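Local coordinates for putative uncharacterized protein (PDB 2ZQ5) that probably transfers a sulfo group, most likely from the donor PAPS, to an acceptor molecule, using a P-loop-related sulfotransferase fold, at residues A46-A51 / A191-Y196; E172-L178 / L230-H235. One frame throughout, in Å; residues are numbered along the deposited sequence.

How the interactions relate
Both contacts are largely buried, but they sit at different depths, one central and one peripheral. The centre of interaction 2 lies about 3 Å from the centre of the chain, where the end of a strand of the parallel sheet meets a short helix; that of interaction 1 lies about 20 Å away and joins two helices. The contact centres are about 21 Å apart and their nearest atoms about 7 Å, so they do not touch. Helix 175-178 and helix 194-201, one from each contact, are consecutive along the chain. Interaction 1 is mostly apolar packing of alanines, a valine and tyrosines, with Glu50 bonding a helix start; interaction 2 is a dense polar network beside the P-loop-like turn.

Interaction 1: A46-A51 / A191-Y196; sequences AYQGEA and AHVPSY
In this sulfotransferase fold, the C-terminal part of helix 36-50, with Ala51 after it, packs on the N-terminus of helix 194-201 and the non-helical residues before it, Ala191 extended and Val193 (psi 59°) turning into the helix. In register, Ala46 CA lies 5.1 Å from Val193 CA, and Ala51 CA 4.6 Å from His192 CA. Alanine suits position 46 because its small CB lets the backbones close in, 4.0 Å from Tyr196 CB. Val193 (chi1 m) is the bump, filling a shallow hollow lined by Ala46, Tyr47 and Ala51: CG1 is 3.7 Å from Tyr47 CD1 and 4.1 Å from Ala51 CB, and CB 3.7 Å from Ala46 CB. Tyr47 turns its ring edge to Ala191, CE1 to CB 3.8 Å. Water 1 bridges Ala51 O and His192 N. Val193, the N-cap residue, has no side-chain acceptor for the new helix. Glu50 (chi1 p, chi2 t) supplies one: OE1 accepts from Ser195 OG (2.7 Å), OE2 from Ser195 N (2.7 Å, 168°).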
# COMPACT_ATOMS: atom_id res chain seq x y z
N ALA A 46 2.70 -20.32 -3.37
CA ALA A 46 3.77 -19.62 -4.06
C ALA A 46 4.99 -19.49 -3.15
O ALA A 46 6.11 -19.79 -3.56
CB ALA A 46 3.30 -18.24 -4.51
N TYR A 47 4.78 -19.05 -1.92
CA TYR A 47 5.89 -18.90 -0.99
C TYR A 47 6.64 -20.21 -0.78
O TYR A 47 7.86 -20.27 -0.89
CB TYR A 47 5.40 -18.42 0.39
CG TYR A 47 5.13 -16.94 0.50
CD1 TYR A 47 6.05 -16.00 0.04
CD2 TYR A 47 3.96 -16.48 1.09
CE1 TYR A 47 5.82 -14.64 0.18
CE2 TYR A 47 3.71 -15.11 1.23
CZ TYR A 47 4.65 -14.20 0.77
OH TYR A 47 4.41 -12.85 0.88
N GLN A 48 5.88 -21.26 -0.49
CA GLN A 48 6.47 -22.55 -0.20
C GLN A 48 6.94 -23.34 -1.42
O GLN A 48 7.73 -24.28 -1.28
CB GLN A 48 5.48 -23.36 0.64
CG GLN A 48 5.01 -22.55 1.87
CD GLN A 48 4.04 -23.29 2.77
OE1 GLN A 48 3.01 -23.79 2.31
NE2 GLN A 48 4.35 -23.34 4.06
N GLY A 49 6.51 -22.94 -2.61
CA GLY A 49 6.92 -23.66 -3.81
C GLY A 49 7.92 -22.97 -4.72
O GLY A 49 8.56 -23.64 -5.54
N GLU A 50 8.09 -21.66 -4.59
CA GLU A 50 9.01 -20.95 -5.48
C GLU A 50 9.76 -19.76 -4.88
O GLU A 50 10.70 -19.26 -5.49
CB GLU A 50 8.23 -20.49 -6.71
CG GLU A 50 6.88 -19.90 -6.35
CD GLU A 50 6.02 -19.54 -7.55
OE1 GLU A 50 5.93 -20.34 -8.50
OE2 GLU A 50 5.42 -18.45 -7.52
N ALA A 51 9.37 -19.31 -3.69
CA ALA A 51 10.03 -18.16 -3.09
C ALA A 51 11.41 -18.43 -2.49
O ALA A 51 12.11 -17.49 -2.11
CB ALA A 51 9.11 -17.53 -2.04
N ALA A 191 9.18 -10.78 -2.65
CA ALA A 191 9.47 -12.20 -2.72
C ALA A 191 9.24 -12.69 -4.14
O ALA A 191 8.53 -12.05 -4.92
CB ALA A 191 8.57 -12.98 -1.76
N HIS A 192 9.85 -13.82 -4.48
CA HIS A 192 9.69 -14.40 -5.80
C HIS A 192 8.46 -15.30 -5.75
O HIS A 192 8.56 -16.47 -5.37
CB HIS A 192 10.92 -15.22 -6.18
CG HIS A 192 10.82 -15.83 -7.54
ND1 HIS A 192 10.80 -15.08 -8.70
CD2 HIS A 192 10.73 -17.13 -7.93
CE1 HIS A 192 10.69 -15.88 -9.74
NE2 HIS A 192 10.64 -17.13 -9.30
N VAL A 193 7.31 -14.74 -6.10
CA VAL A 193 6.07 -15.51 -6.10
C VAL A 193 5.31 -15.30 -7.41
O VAL A 193 4.17 -14.84 -7.43
CB VAL A 193 5.17 -15.10 -4.90
CG1 VAL A 193 5.77 -15.63 -3.60
CG2 VAL A 193 5.01 -13.59 -4.83
N PRO A 194 5.94 -15.65 -8.54
CA PRO A 194 5.31 -15.49 -9.85
C PRO A 194 3.94 -16.14 -9.99
O PRO A 194 3.08 -15.62 -10.70
CB PRO A 194 6.35 -16.06 -10.81
CG PRO A 194 7.08 -17.07 -9.98
CD PRO A 194 7.24 -16.34 -8.67
N SER A 195 3.71 -17.26 -9.31
CA SER A 195 2.43 -17.93 -9.41
C SER A 195 1.34 -17.07 -8.80
O SER A 195 0.21 -17.02 -9.29
CB SER A 195 2.48 -19.30 -8.73
OG SER A 195 3.42 -20.15 -9.37
N TYR A 196 1.67 -16.37 -7.71
CA TYR A 196 0.69 -15.50 -7.08
C TYR A 196 0.51 -14.24 -7.92
O TYR A 196 -0.61 -13.77 -8.12
CB TYR A 196 1.12 -15.13 -5.66
CG TYR A 196 0.21 -14.10 -5.01
CD1 TYR A 196 -1.01 -14.47 -4.44
CD2 TYR A 196 0.56 -12.75 -5.02
CE1 TYR A 196 -1.86 -13.50 -3.88
CE2 TYR A 196 -0.28 -11.79 -4.48
CZ TYR A 196 -1.49 -12.17 -3.91
OH TYR A 196 -2.30 -11.19 -3.38
O HOH W 1 11.25 -14.82 -2.17

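Interaction 2: E172-L178 / L230-H235; sequences EECWQLL and LKNPSH
Residues 230-231 end a strand, and 232-233 lead toward the short, weakly bonded helix that begins about 234; residues 172-174 lead into helix 175-178, closest where Glu173 CA lies 5.1 Å from Asn232 CA. The Lys231 carbonyl O accepts from Cys174 N (3.1 Å, 153°), and its amide N donates to water 2 (3.1 Å), which donates to Glu172 O (2.8 Å). The buried charge of Lys231 is met by a salt bridge from NZ to Glu173 OE2 (2.7 Å) and by the hydroxyls of Thr104 and Thr105. Asn232 (chi1 t) suits a turn needing donor and acceptor: OD1 takes a weak bond from Trp175 N (3.1 Å), and ND2 donates to Ser234 OG (2.8 Å), which also bonds Tyr209. Glu172 OE2 accepts from Glu173 N (2.8 Å), and OE1 from Gln176 NE2 (3.0 Å), itself also bonded to Glu126. Cys174, small and only weakly polar, sets SG against Leu230 CB (3.5 Å) and the His235 ring edge, SG to CE1 3.4 Å. Thr104 and Thr105, beginning helix 104-111, place the network beside the P-loop-like turn of the sulfotransferase fold, where related enzymes bind PAPS, as this one probably does.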
# COMPACT_ATOMS: atom_id res chain seq x y z
N GLU A 172 0.02 5.95 6.00
CA GLU A 172 0.35 4.65 5.42
C GLU A 172 -0.32 4.40 4.07
O GLU A 172 -1.31 5.04 3.72
CB GLU A 172 -0.07 3.53 6.38
CG GLU A 172 1.06 2.90 7.18
CD GLU A 172 2.03 2.11 6.33
OE1 GLU A 172 2.79 1.31 6.90
OE2 GLU A 172 2.04 2.28 5.09
N GLU A 173 0.23 3.44 3.34
CA GLU A 173 -0.29 3.06 2.03
C GLU A 173 -1.45 2.09 2.18
O GLU A 173 -1.57 1.38 3.18
CB GLU A 173 0.81 2.41 1.19
CG GLU A 173 1.97 3.33 0.87
CD GLU A 173 2.98 2.65 -0.02
OE1 GLU A 173 3.37 1.51 0.31
OE2 GLU A 173 3.40 3.25 -1.03
N CYS A 174 -2.28 2.02 1.14
CA CYS A 174 -3.46 1.17 1.15
C CYS A 174 -3.22 -0.33 1.28
O CYS A 174 -4.14 -1.05 1.66
CB CYS A 174 -4.31 1.44 -0.10
SG CYS A 174 -4.83 3.17 -0.28
N TRP A 175 -2.02 -0.80 0.98
CA TRP A 175 -1.77 -2.24 1.12
C TRP A 175 -2.00 -2.68 2.56
O TRP A 175 -2.30 -3.84 2.81
CB TRP A 175 -0.36 -2.63 0.66
CG TRP A 175 0.76 -2.08 1.48
CD1 TRP A 175 1.47 -0.94 1.24
CD2 TRP A 175 1.28 -2.63 2.70
NE1 TRP A 175 2.41 -0.75 2.23
CE2 TRP A 175 2.31 -1.77 3.14
CE3 TRP A 175 0.98 -3.77 3.46
CZ2 TRP A 175 3.05 -2.01 4.30
CZ3 TRP A 175 1.71 -4.01 4.62
CH2 TRP A 175 2.73 -3.13 5.03
N GLN A 176 -1.87 -1.74 3.50
CA GLN A 176 -2.09 -2.07 4.91
C GLN A 176 -3.54 -2.47 5.14
O GLN A 176 -3.84 -3.17 6.11
CB GLN A 176 -1.70 -0.89 5.80
CG GLN A 176 -0.20 -0.76 6.00
CD GLN A 176 0.31 -1.59 7.16
OE1 GLN A 176 -0.10 -2.73 7.36
NE2 GLN A 176 1.23 -1.02 7.93
N LEU A 177 -4.43 -2.02 4.26
CA LEU A 177 -5.84 -2.39 4.36
C LEU A 177 -6.14 -3.56 3.44
O LEU A 177 -6.79 -4.51 3.84
CB LEU A 177 -6.74 -1.21 3.99
CG LEU A 177 -6.75 0.00 4.92
CD1 LEU A 177 -7.65 1.07 4.33
CD2 LEU A 177 -7.23 -0.40 6.31
N LEU A 178 -5.64 -3.49 2.20
CA LEU A 178 -5.89 -4.54 1.22
C LEU A 178 -5.32 -5.90 1.62
O LEU A 178 -5.81 -6.94 1.17
CB LEU A 178 -5.32 -4.11 -0.15
CG LEU A 178 -5.99 -2.88 -0.76
CD1 LEU A 178 -5.14 -2.34 -1.89
CD2 LEU A 178 -7.39 -3.22 -1.25
N LEU A 230 -5.57 8.87 -0.37
CA LEU A 230 -4.94 7.56 -0.33
C LEU A 230 -3.74 7.49 -1.25
O LEU A 230 -3.62 8.28 -2.19
CB LEU A 230 -5.94 6.48 -0.78
CG LEU A 230 -7.30 6.27 -0.11
CD1 LEU A 230 -7.10 6.16 1.40
CD2 LEU A 230 -8.25 7.43 -0.43
N LYS A 231 -2.85 6.53 -0.99
CA LYS A 231 -1.70 6.32 -1.85
C LYS A 231 -1.30 4.85 -1.79
O LYS A 231 -1.19 4.28 -0.71
CB LYS A 231 -0.51 7.20 -1.45
CG LYS A 231 0.63 7.19 -2.47
CD LYS A 231 1.72 6.18 -2.14
CE LYS A 231 2.66 6.72 -1.06
NZ LYS A 231 3.93 5.94 -0.98
N ASN A 232 -1.08 4.25 -2.95
CA ASN A 232 -0.69 2.84 -3.00
C ASN A 232 -0.40 2.38 -4.42
O ASN A 232 -1.04 2.82 -5.36
CB ASN A 232 -1.81 1.97 -2.43
CG ASN A 232 -1.32 0.60 -2.00
OD1 ASN A 232 -0.35 0.49 -1.25
ND2 ASN A 232 -1.99 -0.44 -2.48
N PRO A 233 0.59 1.49 -4.58
CA PRO A 233 0.91 0.99 -5.92
C PRO A 233 -0.21 0.17 -6.57
O PRO A 233 -0.31 0.11 -7.79
CB PRO A 233 2.16 0.14 -5.68
CG PRO A 233 2.83 0.85 -4.55
CD PRO A 233 1.67 1.17 -3.63
N SER A 234 -1.07 -0.46 -5.76
CA SER A 234 -2.14 -1.29 -6.31
C SER A 234 -3.11 -0.55 -7.22
O SER A 234 -3.71 -1.14 -8.12
CB SER A 234 -2.95 -1.95 -5.18
OG SER A 234 -3.76 -1.00 -4.51
N HIS A 235 -3.26 0.75 -7.00
CA HIS A 235 -4.19 1.53 -7.80
C HIS A 235 -3.85 1.52 -9.28
O HIS A 235 -4.71 1.77 -10.12
CB HIS A 235 -4.26 2.94 -7.20
CG HIS A 235 -4.70 2.93 -5.77
ND1 HIS A 235 -4.16 3.75 -4.80
CD2 HIS A 235 -5.58 2.13 -5.13
CE1 HIS A 235 -4.69 3.45 -3.63
NE2 HIS A 235 -5.55 2.47 -3.80
O HOH W 2 -3.37 5.31 1.79